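Local structure of glycosyltransferase Gtf1 (4PQG) at residues M50-N55 with C156-A161; V87-V92 with V121-V126; D91-F96 with V112-Q117; K141-R146 with K163-V168; Y183-L186 with K191-V194. The protein is a bacterial glycosyltransferase of the GT-B fold class with an extended antiparallel beta-sheet domain and holds uridine-5'-diphosphate in the model. All coordinates share one frame; numbering follows the deposited sequence.

Contact 1: residues M50-N55 with C156-A161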
# COMPACT_ATOMS: atom_id res chain seq x y z
N MET A 50 12.32 6.57 3.86
CA MET A 50 13.60 6.06 3.39
C MET A 50 13.41 4.58 2.96
O MET A 50 13.06 3.73 3.78
CB MET A 50 14.66 6.21 4.50
CG MET A 50 16.01 5.58 4.17
SD MET A 50 16.80 6.46 2.80
CE MET A 50 17.14 8.06 3.55
N ILE A 51 13.60 4.31 1.67
CA ILE A 51 13.43 2.97 1.09
C ILE A 51 14.75 2.60 0.42
O ILE A 51 15.08 3.17 -0.64
CB ILE A 51 12.33 2.96 -0.02
CG1 ILE A 51 11.01 3.59 0.45
CG2 ILE A 51 12.14 1.55 -0.60
CD1 ILE A 51 10.30 2.84 1.55
N LEU A 52 15.46 1.64 1.00
CA LEU A 52 16.78 1.23 0.52
C LEU A 52 16.89 -0.28 0.34
O LEU A 52 17.72 -0.76 -0.44
CB LEU A 52 17.88 1.74 1.48
CG LEU A 52 18.14 3.26 1.42
CD1 LEU A 52 19.17 3.69 2.46
CD2 LEU A 52 18.58 3.72 0.02
N ALA A 53 16.03 -1.02 1.04
CA ALA A 53 16.04 -2.49 0.97
C ALA A 53 15.75 -2.95 -0.46
O ALA A 53 16.22 -4.01 -0.90
CB ALA A 53 15.02 -3.07 1.94
N ASP A 54 14.95 -2.14 -1.16
CA ASP A 54 14.67 -2.33 -2.57
C ASP A 54 14.91 -1.04 -3.32
O ASP A 54 14.82 0.03 -2.72
CB ASP A 54 13.19 -2.68 -2.75
CG ASP A 54 12.86 -4.06 -2.24
OD1 ASP A 54 13.27 -5.03 -2.90
OD2 ASP A 54 12.23 -4.16 -1.17
N ASN A 55 15.18 -1.14 -4.62
CA ASN A 55 15.08 0.00 -5.51
C ASN A 55 13.60 0.42 -5.57
O ASN A 55 12.76 -0.37 -5.97
CB ASN A 55 15.59 -0.38 -6.91
CG ASN A 55 15.54 0.77 -7.90
OD1 ASN A 55 14.86 1.78 -7.68
ND2 ASN A 55 16.28 0.63 -9.01
N CYS A 156 23.08 6.19 -3.67
CA CYS A 156 23.23 6.38 -2.23
C CYS A 156 24.38 5.53 -1.67
O CYS A 156 24.59 4.38 -2.11
CB CYS A 156 21.91 6.03 -1.51
SG CYS A 156 21.97 6.07 0.30
N SER A 157 25.14 6.10 -0.72
CA SER A 157 26.05 5.33 0.14
C SER A 157 25.71 5.52 1.62
O SER A 157 25.33 6.61 2.05
CB SER A 157 27.51 5.73 -0.07
OG SER A 157 27.98 5.34 -1.33
N GLU A 158 25.84 4.44 2.38
CA GLU A 158 25.74 4.47 3.82
C GLU A 158 27.10 4.14 4.41
O GLU A 158 27.76 3.20 3.98
CB GLU A 158 24.72 3.45 4.32
CG GLU A 158 23.28 3.79 4.00
CD GLU A 158 22.32 2.75 4.53
OE1 GLU A 158 22.58 1.54 4.36
OE2 GLU A 158 21.29 3.14 5.12
N TYR A 159 27.46 4.90 5.44
CA TYR A 159 28.74 4.77 6.11
C TYR A 159 28.52 4.30 7.54
O TYR A 159 27.63 4.80 8.24
CB TYR A 159 29.49 6.11 6.08
CG TYR A 159 29.68 6.61 4.66
CD1 TYR A 159 30.72 6.14 3.86
CD2 TYR A 159 28.79 7.53 4.11
CE1 TYR A 159 30.88 6.59 2.56
CE2 TYR A 159 28.93 7.99 2.81
CZ TYR A 159 29.98 7.53 2.05
OH TYR A 159 30.11 7.98 0.76
N PHE A 160 29.32 3.30 7.94
CA PHE A 160 29.20 2.63 9.22
C PHE A 160 30.53 2.61 9.97
O PHE A 160 31.59 2.57 9.35
CB PHE A 160 28.77 1.17 9.04
CG PHE A 160 27.43 0.98 8.39
CD1 PHE A 160 26.32 0.65 9.15
CD2 PHE A 160 27.29 1.09 7.01
CE1 PHE A 160 25.08 0.44 8.56
CE2 PHE A 160 26.06 0.89 6.41
CZ PHE A 160 24.95 0.57 7.18
N ALA A 161 30.46 2.62 11.30
CA ALA A 161 31.63 2.40 12.15
C ALA A 161 31.28 1.42 13.28
O ALA A 161 30.13 1.37 13.74
CB ALA A 161 32.14 3.72 12.71
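With CG of Leu52 set opposite its own carbonyl carbon (chi1 -73°), the isobutyl group of this loop residue is carried toward strand residues Cys156 and Glu158. In Cys156, SG instead lies anti to the backbone N (chi1 174°) and comes up to one branch of the leucine fork. The two methyls thus divide the work. CD2 rests against SG of Cys156 at 4.1 Å, an apolar contact, while CD1 meets the carboxylate of Glu158, 3.4 Å from OE2.

Glu158 approaches from the direction opposite to Leu52, its chain extended beyond CG, and no hydrogen bond links the two segments. The methyl therefore sits beside an acid whose polar needs are met elsewhere: OE2 forms a salt bridge with Arg172 and OE1 a hydrogen bond with Tyr149. These two partners come from the strands flanking 156-161 and hold the buried carboxylate in place; the arginine would be expected to stabilise its negative charge. Residues 156 and 158 both turn toward the loop, whereas Ser157 between them turns away, the alternation of a beta strand.

The loop 50-55 links strand 42-47 of a parallel sheet to helix 56-63, at whose N-cap stands Asn55. Leu52 also packs on Trp72 of strand 70-72 in that sheet, and on Tyr149 and Arg172. The contact thereby joins the loop to one face of the large antiparallel sheet, where strand 154-163 runs between strands 143-150 and 166-175.

Contact 2: residues V87-V92 with V121-V126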
# COMPACT_ATOMS: atom_id res chain seq x y z
N VAL A 87 22.85 -1.87 -12.94
CA VAL A 87 24.25 -2.05 -12.55
C VAL A 87 24.58 -3.54 -12.35
O VAL A 87 23.83 -4.27 -11.69
CB VAL A 87 24.55 -1.23 -11.28
CG1 VAL A 87 25.90 -1.59 -10.70
CG2 VAL A 87 24.48 0.26 -11.60
N THR A 88 25.72 -3.98 -12.90
CA THR A 88 26.16 -5.38 -12.79
C THR A 88 27.18 -5.59 -11.68
O THR A 88 27.69 -4.63 -11.13
CB THR A 88 26.82 -5.87 -14.09
OG1 THR A 88 27.98 -5.07 -14.36
CG2 THR A 88 25.87 -5.78 -15.27
N VAL A 89 27.48 -6.86 -11.37
CA VAL A 89 28.54 -7.19 -10.42
C VAL A 89 29.87 -6.52 -10.77
O VAL A 89 30.58 -6.02 -9.88
CB VAL A 89 28.75 -8.72 -10.31
CG1 VAL A 89 29.89 -9.04 -9.36
CG2 VAL A 89 27.48 -9.38 -9.81
N ASP A 90 30.21 -6.51 -12.05
CA ASP A 90 31.48 -5.93 -12.50
C ASP A 90 31.48 -4.43 -12.30
O ASP A 90 32.49 -3.87 -11.86
CB ASP A 90 31.72 -6.24 -13.98
CG ASP A 90 32.04 -7.70 -14.21
OD1 ASP A 90 32.81 -8.27 -13.42
OD2 ASP A 90 31.49 -8.27 -15.18
N ASP A 91 30.36 -3.80 -12.62
CA ASP A 91 30.18 -2.37 -12.35
C ASP A 91 30.35 -2.07 -10.88
O ASP A 91 30.95 -1.06 -10.52
CB ASP A 91 28.78 -1.90 -12.76
CG ASP A 91 28.55 -1.98 -14.25
OD1 ASP A 91 29.51 -1.79 -15.03
OD2 ASP A 91 27.38 -2.22 -14.62
N VAL A 92 29.82 -2.96 -10.03
CA VAL A 92 29.89 -2.81 -8.57
C VAL A 92 31.31 -2.93 -8.06
O VAL A 92 31.76 -2.09 -7.26
CB VAL A 92 28.99 -3.82 -7.83
CG1 VAL A 92 29.36 -3.92 -6.36
CG2 VAL A 92 27.54 -3.43 -7.97
N VAL A 121 33.35 -8.03 -0.46
CA VAL A 121 32.16 -7.31 -0.89
C VAL A 121 31.02 -8.31 -0.98
O VAL A 121 31.18 -9.38 -1.58
CB VAL A 121 32.38 -6.65 -2.28
CG1 VAL A 121 31.12 -5.93 -2.74
CG2 VAL A 121 33.55 -5.69 -2.25
N THR A 122 29.89 -7.98 -0.37
CA THR A 122 28.68 -8.78 -0.54
C THR A 122 27.72 -8.04 -1.46
O THR A 122 27.31 -6.90 -1.17
CB THR A 122 28.03 -9.12 0.82
OG1 THR A 122 29.02 -9.65 1.70
CG2 THR A 122 26.89 -10.12 0.65
N CYS A 123 27.39 -8.68 -2.58
CA CYS A 123 26.41 -8.14 -3.51
C CYS A 123 25.05 -8.78 -3.30
O CYS A 123 24.93 -10.00 -3.13
CB CYS A 123 26.85 -8.36 -4.96
SG CYS A 123 28.39 -7.54 -5.44
N TYR A 124 24.03 -7.93 -3.33
CA TYR A 124 22.66 -8.38 -3.23
C TYR A 124 22.00 -8.23 -4.59
O TYR A 124 21.70 -7.13 -5.05
CB TYR A 124 21.91 -7.63 -2.11
CG TYR A 124 22.44 -8.00 -0.74
CD1 TYR A 124 21.84 -9.00 0.02
CD2 TYR A 124 23.58 -7.37 -0.23
CE1 TYR A 124 22.34 -9.34 1.28
CE2 TYR A 124 24.10 -7.72 1.02
CZ TYR A 124 23.48 -8.70 1.76
OH TYR A 124 23.98 -9.03 3.00
N LEU A 125 21.81 -9.37 -5.24
CA LEU A 125 21.33 -9.44 -6.61
C LEU A 125 19.84 -9.21 -6.70
O LEU A 125 19.10 -9.61 -5.80
CB LEU A 125 21.69 -10.81 -7.22
CG LEU A 125 23.18 -11.13 -7.28
CD1 LEU A 125 23.40 -12.63 -7.21
CD2 LEU A 125 23.82 -10.53 -8.53
N VAL A 126 19.41 -8.57 -7.79
CA VAL A 126 17.99 -8.38 -8.07
C VAL A 126 17.37 -9.76 -8.28
O VAL A 126 16.32 -10.07 -7.73
CB VAL A 126 17.75 -7.51 -9.33
CG1 VAL A 126 16.26 -7.32 -9.62
CG2 VAL A 126 18.40 -6.15 -9.18
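Val89 and Val92, one helical turn apart, lean on alternate residues of the strand, Cys123 and Leu125. Val92 points at the strand, and its CG1 lies 3.9 Å from SG of Cys123. The same sulfur is more loosely approached by Val89, whose CG1 is 4.5 Å from SG, so that the thiol is met by a methyl from each valine. CB of Val89 points neither at the strand nor away from it; its methyl CG2, opposite the carbonyl carbon, meets CD2 of Leu125 at 4.0 Å. Here the two side chains pass at a slant, the leucine reaching the valine through the end of its branch. Every one of these groups is buried, and no hydrogen bond crosses between the segments.

The helix start is held by bonds of its own. Asp91 N donates to Thr88 OG1 (3.2 Å), and Thr88 N donates to Asp91 OD2 (3.0 Å, 171° at the hydrogen), meeting that oxygen on its anti side and 28° out of the carboxylate plane. This reciprocal pair is a capping box. The arrangement is thus a short, N-capped helix laid by its valine side on the antiparallel sheet of the GtfA extended beta-sheet domain, an apolar helix-on-sheet interface.

Contact 3: residues D91-F96 with V112-Q117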
# COMPACT_ATOMS: atom_id res chain seq x y z
N ASP A 91 30.36 -3.80 -12.62
CA ASP A 91 30.18 -2.37 -12.35
C ASP A 91 30.35 -2.07 -10.88
O ASP A 91 30.95 -1.06 -10.52
CB ASP A 91 28.78 -1.90 -12.76
CG ASP A 91 28.55 -1.98 -14.25
OD1 ASP A 91 29.51 -1.79 -15.03
OD2 ASP A 91 27.38 -2.22 -14.62
N VAL A 92 29.82 -2.96 -10.03
CA VAL A 92 29.89 -2.81 -8.57
C VAL A 92 31.31 -2.93 -8.06
O VAL A 92 31.76 -2.09 -7.26
CB VAL A 92 28.99 -3.82 -7.83
CG1 VAL A 92 29.36 -3.92 -6.36
CG2 VAL A 92 27.54 -3.43 -7.97
N LEU A 93 32.03 -3.94 -8.52
CA LEU A 93 33.39 -4.19 -8.04
C LEU A 93 34.37 -3.08 -8.44
O LEU A 93 35.44 -2.94 -7.82
CB LEU A 93 33.89 -5.57 -8.50
CG LEU A 93 33.10 -6.80 -8.04
CD1 LEU A 93 33.64 -8.09 -8.67
CD2 LEU A 93 33.02 -6.92 -6.51
N ALA A 94 34.00 -2.28 -9.44
CA ALA A 94 34.80 -1.12 -9.86
C ALA A 94 34.83 -0.02 -8.79
O ALA A 94 35.76 0.78 -8.74
CB ALA A 94 34.26 -0.55 -11.18
N TYR A 95 33.81 0.02 -7.94
CA TYR A 95 33.79 0.98 -6.83
C TYR A 95 34.76 0.58 -5.71
O TYR A 95 35.21 1.42 -4.93
CB TYR A 95 32.37 1.12 -6.27
CG TYR A 95 31.40 1.88 -7.16
CD1 TYR A 95 31.19 3.25 -7.00
CD2 TYR A 95 30.68 1.21 -8.16
CE1 TYR A 95 30.30 3.95 -7.82
CE2 TYR A 95 29.80 1.89 -8.99
CZ TYR A 95 29.61 3.26 -8.81
OH TYR A 95 28.70 3.94 -9.62
N PHE A 96 35.09 -0.71 -5.65
CA PHE A 96 35.98 -1.21 -4.61
C PHE A 96 37.32 -1.61 -5.25
O PHE A 96 37.41 -1.74 -6.47
CB PHE A 96 35.31 -2.36 -3.85
CG PHE A 96 33.88 -2.05 -3.42
CD1 PHE A 96 33.63 -1.20 -2.34
CD2 PHE A 96 32.79 -2.57 -4.12
CE1 PHE A 96 32.32 -0.90 -1.95
CE2 PHE A 96 31.49 -2.26 -3.73
CZ PHE A 96 31.25 -1.43 -2.65
N VAL A 112 32.02 -11.72 -2.68
CA VAL A 112 33.23 -11.68 -3.48
C VAL A 112 34.41 -11.45 -2.54
O VAL A 112 34.47 -10.45 -1.80
CB VAL A 112 33.13 -10.60 -4.58
CG1 VAL A 112 34.44 -10.44 -5.34
CG2 VAL A 112 31.98 -10.93 -5.53
N PHE A 113 35.32 -12.41 -2.55
CA PHE A 113 36.49 -12.39 -1.68
C PHE A 113 37.71 -11.91 -2.45
O PHE A 113 37.76 -11.97 -3.68
CB PHE A 113 36.74 -13.78 -1.08
CG PHE A 113 35.67 -14.23 -0.11
CD1 PHE A 113 35.74 -13.87 1.24
CD2 PHE A 113 34.61 -15.02 -0.53
CE1 PHE A 113 34.77 -14.28 2.14
CE2 PHE A 113 33.64 -15.45 0.37
CZ PHE A 113 33.72 -15.08 1.70
N PHE A 114 38.67 -11.41 -1.70
CA PHE A 114 39.88 -10.84 -2.26
C PHE A 114 41.12 -11.50 -1.65
O PHE A 114 41.03 -12.20 -0.62
CB PHE A 114 39.88 -9.32 -2.06
CG PHE A 114 38.81 -8.61 -2.85
CD1 PHE A 114 39.08 -8.06 -4.10
CD2 PHE A 114 37.51 -8.50 -2.35
CE1 PHE A 114 38.09 -7.42 -4.83
CE2 PHE A 114 36.52 -7.85 -3.08
CZ PHE A 114 36.80 -7.33 -4.32
N PHE A 115 42.26 -11.31 -2.31
CA PHE A 115 43.54 -11.81 -1.80
C PHE A 115 43.97 -11.04 -0.56
O PHE A 115 44.53 -11.63 0.36
CB PHE A 115 44.61 -11.74 -2.89
CG PHE A 115 44.35 -12.68 -4.02
CD1 PHE A 115 44.56 -14.05 -3.86
CD2 PHE A 115 43.88 -12.21 -5.24
CE1 PHE A 115 44.31 -14.93 -4.91
CE2 PHE A 115 43.64 -13.08 -6.29
CZ PHE A 115 43.85 -14.44 -6.12
N ASP A 116 43.69 -9.74 -0.56
CA ASP A 116 43.63 -8.99 0.69
C ASP A 116 42.54 -9.68 1.53
O ASP A 116 41.34 -9.44 1.36
CB ASP A 116 43.30 -7.51 0.41
CG ASP A 116 43.40 -6.64 1.66
OD1 ASP A 116 43.19 -7.15 2.79
OD2 ASP A 116 43.67 -5.42 1.51
N GLN A 117 42.99 -10.56 2.42
CA GLN A 117 42.12 -11.39 3.26
C GLN A 117 41.21 -10.55 4.16
O GLN A 117 40.18 -11.03 4.65
CB GLN A 117 42.97 -12.31 4.13
CG GLN A 117 42.33 -13.65 4.44
CD GLN A 117 42.69 -14.72 3.42
OE1 GLN A 117 43.24 -15.76 3.78
NE2 GLN A 117 42.39 -14.47 2.15
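Apolar contact alone joins Leu93 to Val112 and Phe114, two residues that project from the same side of their strand. Leu93 and Val112 reach toward each other tip to tip. CD2 of the leucine lies 4.0 Å from CG1 of Val112, and its other methyl, CD1, is 4.2 Å from that same carbon, so the valine methyl is met by both branches of the fork. With CG1 of Val112 anti to the backbone N (chi1 174°), this methyl comes slightly closer to the leucine than CG2 does. The aromatic part is looser: CD2 of Leu93 comes to 4.4 Å from CZ of Phe114, approaching the ring obliquely. Phe114 also has a cation-pi partner in Lys119. Among the aromatic contacts of the first segment, CB of Tyr95 sits over the centre of the Phe96 ring, 4.2 Å above its plane.

No hydrogen bond crosses between the segments; within 91-96, Tyr95 N donates to Val92 O at 3.0 Å and Phe96 N to Leu93 O at 3.1 Å, each reaching back three residues.

Helix 89-93 meets strand 109-114, which lies between strands 100-106 and 119-125, while the Phe96 ring meets that of Tyr138 and packs on Arg146, on strands 133-140 and 143-150.

Contact 4: residues K141-R146 with K163-V168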
# COMPACT_ATOMS: atom_id res chain seq x y z
N LYS A 141 38.20 -6.29 7.70
CA LYS A 141 38.51 -7.06 8.92
C LYS A 141 37.26 -7.31 9.77
O LYS A 141 37.22 -6.97 10.95
CB LYS A 141 39.62 -6.38 9.73
CG LYS A 141 40.96 -6.30 9.01
CD LYS A 141 42.14 -5.88 9.90
CE LYS A 141 42.53 -6.98 10.90
NZ LYS A 141 43.74 -6.66 11.71
N GLY A 142 36.22 -7.86 9.13
CA GLY A 142 34.98 -8.22 9.82
C GLY A 142 33.96 -7.12 9.99
O GLY A 142 32.78 -7.40 10.25
N ASN A 143 34.38 -5.87 9.82
CA ASN A 143 33.51 -4.71 10.06
C ASN A 143 32.95 -4.05 8.80
O ASN A 143 33.69 -3.68 7.88
CB ASN A 143 34.22 -3.67 10.91
CG ASN A 143 34.56 -4.19 12.29
OD1 ASN A 143 33.75 -4.85 12.94
ND2 ASN A 143 35.78 -3.90 12.74
N LEU A 144 31.63 -3.91 8.78
CA LEU A 144 30.92 -3.25 7.70
C LEU A 144 31.23 -1.75 7.72
O LEU A 144 31.03 -1.08 8.72
CB LEU A 144 29.43 -3.49 7.85
CG LEU A 144 28.46 -2.82 6.87
CD1 LEU A 144 28.68 -3.32 5.46
CD2 LEU A 144 27.05 -3.16 7.33
N ILE A 145 31.70 -1.25 6.59
CA ILE A 145 32.23 0.10 6.46
C ILE A 145 31.36 0.97 5.52
O ILE A 145 31.24 2.16 5.71
CB ILE A 145 33.71 0.01 5.98
CG1 ILE A 145 34.60 -0.52 7.11
CG2 ILE A 145 34.26 1.33 5.44
CD1 ILE A 145 34.36 0.14 8.45
N ARG A 146 30.77 0.37 4.50
CA ARG A 146 30.00 1.12 3.52
C ARG A 146 29.01 0.21 2.82
O ARG A 146 29.32 -0.96 2.54
CB ARG A 146 30.91 1.80 2.48
CG ARG A 146 30.22 2.89 1.65
CD ARG A 146 31.21 3.60 0.72
NE ARG A 146 31.18 3.15 -0.67
CZ ARG A 146 32.17 3.31 -1.55
NH1 ARG A 146 33.32 3.88 -1.22
NH2 ARG A 146 32.00 2.87 -2.79
N LYS A 163 30.87 -0.38 16.87
CA LYS A 163 30.69 -0.06 18.29
C LYS A 163 30.21 -1.31 19.01
O LYS A 163 29.11 -1.81 18.73
CB LYS A 163 29.70 1.09 18.46
CG LYS A 163 29.99 2.00 19.65
CD LYS A 163 29.77 3.46 19.27
CE LYS A 163 30.31 4.40 20.33
NZ LYS A 163 29.38 4.52 21.48
N ASP A 164 31.05 -1.83 19.90
CA ASP A 164 30.81 -3.12 20.56
C ASP A 164 30.70 -4.24 19.53
O ASP A 164 29.90 -5.17 19.70
CB ASP A 164 29.56 -3.06 21.46
CG ASP A 164 29.69 -2.06 22.59
OD1 ASP A 164 30.63 -2.19 23.40
OD2 ASP A 164 28.85 -1.14 22.67
N ASN A 165 31.48 -4.13 18.46
CA ASN A 165 31.46 -5.07 17.33
C ASN A 165 30.19 -5.01 16.45
O ASN A 165 30.06 -5.76 15.47
CB ASN A 165 31.73 -6.52 17.80
CG ASN A 165 32.37 -7.38 16.72
OD1 ASN A 165 33.54 -7.22 16.39
ND2 ASN A 165 31.59 -8.31 16.17
N VAL A 166 29.25 -4.12 16.79
CA VAL A 166 28.07 -3.89 15.94
C VAL A 166 28.23 -2.64 15.05
O VAL A 166 28.63 -1.56 15.51
CB VAL A 166 26.73 -3.92 16.73
CG1 VAL A 166 26.52 -2.67 17.57
CG2 VAL A 166 25.55 -4.13 15.78
N ALA A 167 27.92 -2.81 13.76
CA ALA A 167 28.05 -1.73 12.78
C ALA A 167 27.02 -0.65 13.07
O ALA A 167 25.82 -0.92 13.10
CB ALA A 167 27.88 -2.29 11.37
N VAL A 168 27.49 0.57 13.30
CA VAL A 168 26.61 1.70 13.61
C VAL A 168 26.56 2.65 12.41
O VAL A 168 27.58 3.18 11.99
CB VAL A 168 27.10 2.47 14.87
CG1 VAL A 168 26.28 3.74 15.09
CG2 VAL A 168 27.03 1.57 16.10
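Two turn-bearing ends of the antiparallel sheet come together here: the start of strand 143-150, just after the connection from strand 133-140, and the type I' turn Lys163–Val166 that leads into strand 166-175. The strands are not adjacent, since 154-163 runs between them, and side chains alone make the contact. The closest CA atoms are those of Leu144 and Ala167, 6.0 Å apart. CB of each points toward the other segment, and CB of Leu144 meets CB of Ala167 at 4.0 Å. The leucine touches with the root of its side chain; CG, anti to the backbone N (chi1 177°), carries the branch on past, so that CB makes the closest approach. Phe160 of the intervening strand also packs on Ala167.

Nearer the turn, Asn143 and Asn165 approach through their amide ends. The side chains cross at about a right angle, with the amide planes 68° apart, and the oxygens assigned as OD1 in the two residues are 4.2 Å from each other. This is a loose meeting without a hydrogen bond, and Asn165 is poorly ordered.

The turn itself is closed by two backbone bonds, Lys163 N to Val166 O at 2.9 Å and Val166 N to Lys163 O at 3.0 Å. Asp164 and Asn165 both have positive phi, as the type I' form requires. On the other segment, Ile145 and Arg146 together face Tyr138 in a classic beta bulge. The type I' turn is typical of two-residue beta hairpins, here the one joining strands 154-163 and 166-175, consecutive strands of an antiparallel meander.

Contact 5: residues Y183-L186 with K191-V194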
# COMPACT_ATOMS: atom_id res chain seq x y z
N TYR A 183 24.09 15.71 -1.09
CA TYR A 183 23.88 16.03 0.32
C TYR A 183 24.19 14.83 1.20
O TYR A 183 24.18 13.70 0.71
CB TYR A 183 22.45 16.54 0.55
CG TYR A 183 21.33 15.51 0.41
CD1 TYR A 183 20.80 14.86 1.53
CD2 TYR A 183 20.80 15.20 -0.84
CE1 TYR A 183 19.75 13.94 1.41
CE2 TYR A 183 19.77 14.27 -0.99
CZ TYR A 183 19.24 13.66 0.14
OH TYR A 183 18.21 12.75 -0.00
N ASP A 184 24.48 15.09 2.47
CA ASP A 184 24.77 14.04 3.46
C ASP A 184 23.70 14.10 4.53
O ASP A 184 23.23 15.18 4.89
CB ASP A 184 26.15 14.24 4.12
CG ASP A 184 27.26 14.50 3.11
OD1 ASP A 184 27.39 13.69 2.15
OD2 ASP A 184 28.00 15.51 3.28
N ILE A 185 23.31 12.95 5.07
CA ILE A 185 22.42 12.95 6.21
C ILE A 185 23.24 12.40 7.35
O ILE A 185 23.77 11.30 7.25
CB ILE A 185 21.16 12.08 6.01
CG1 ILE A 185 20.48 12.40 4.67
CG2 ILE A 185 20.21 12.27 7.22
CD1 ILE A 185 19.38 11.40 4.27
N LEU A 186 23.37 13.19 8.41
CA LEU A 186 24.08 12.72 9.60
C LEU A 186 23.05 12.00 10.46
O LEU A 186 22.02 12.58 10.80
CB LEU A 186 24.76 13.88 10.32
CG LEU A 186 25.77 14.65 9.46
CD1 LEU A 186 26.49 15.69 10.33
CD2 LEU A 186 26.78 13.72 8.78
N LYS A 191 17.81 8.22 13.64
CA LYS A 191 17.19 9.52 13.40
C LYS A 191 18.03 10.28 12.37
O LYS A 191 19.24 10.36 12.50
CB LYS A 191 17.05 10.29 14.71
CG LYS A 191 16.33 11.62 14.59
CD LYS A 191 16.30 12.35 15.93
CE LYS A 191 16.03 13.83 15.74
NZ LYS A 191 16.48 14.63 16.92
N GLU A 192 17.36 10.82 11.35
CA GLU A 192 18.01 11.69 10.36
C GLU A 192 18.06 13.10 10.96
O GLU A 192 17.08 13.85 10.93
CB GLU A 192 17.22 11.69 9.04
CG GLU A 192 17.11 10.31 8.38
CD GLU A 192 16.04 10.24 7.28
OE1 GLU A 192 15.54 11.29 6.84
OE2 GLU A 192 15.66 9.13 6.88
N GLU A 193 19.20 13.45 11.53
CA GLU A 193 19.28 14.66 12.34
C GLU A 193 19.63 15.91 11.53
O GLU A 193 19.05 16.96 11.72
CB GLU A 193 20.25 14.46 13.51
CG GLU A 193 19.69 13.57 14.60
CD GLU A 193 20.45 13.65 15.92
OE1 GLU A 193 21.61 14.14 15.95
OE2 GLU A 193 19.88 13.20 16.94
N VAL A 194 20.59 15.77 10.62
CA VAL A 194 21.11 16.91 9.88
C VAL A 194 21.24 16.52 8.42
O VAL A 194 21.76 15.44 8.10
CB VAL A 194 22.50 17.31 10.46
CG1 VAL A 194 23.19 18.33 9.59
CG2 VAL A 194 22.39 17.82 11.90
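A beta hairpin formed by strands 181-188 and 191-196 carries this contact, and a classic bulge interrupts its pairing: Glu193 and Val194 together face Leu186. Leu186 N donates to Val194 O at 2.8 Å, with 158° at the hydrogen and the donor in the carbonyl plane. In return Glu193 N donates to Leu186 O at 3.0 Å, approaching almost in line with the carbonyl bond. Leu186 is therefore held through both its N and its O, but by two successive residues, as the extra residue of a bulge demands. Val194 O also receives a CA-H...O contact from Ile185 CA, 3.2 Å away.

Leu186 and Val194 send their side chains to the same face of the sheet and meet at their roots, CB to CB 4.1 Å. Ile185 packs differently: its CG2 lies 3.5 Å from CB of Glu192, the two side chains crossing at a slant. CG2 is brought there by standing anti to the backbone N. The carboxylate of Glu192 has its partners elsewhere, OE1 bonding with Tyr74 and Tyr195.

Strand 166-175 lies along the other edge of 181-188, where Phe174 packs on Ile185. Beyond 191-196 comes the outermost strand 201-203, whose Ile201 and Tyr203 pack on Val194.

How the contacts relate
From the N terminus, the loop at 50-55 opens contact 1, a span of about a hundred residues that ends on strand 154-163. Contacts 2 and 3 lie within this span and start together from helix 89-93, sharing Asp91 and Val92; they reach the neighbouring strands 119-125 and 109-114. Contact 4 begins before contact 1 closes and ends after it, so the two cross, and backbone hydrogen bonds join strand 154-163 to both segments of contact 4. Contact 5, a local hairpin, follows in series, yet Met50 of contact 1 packs on its Ile185. All five reach the antiparallel sheet, which contact 1 ties to the parallel-sheet part of the fold.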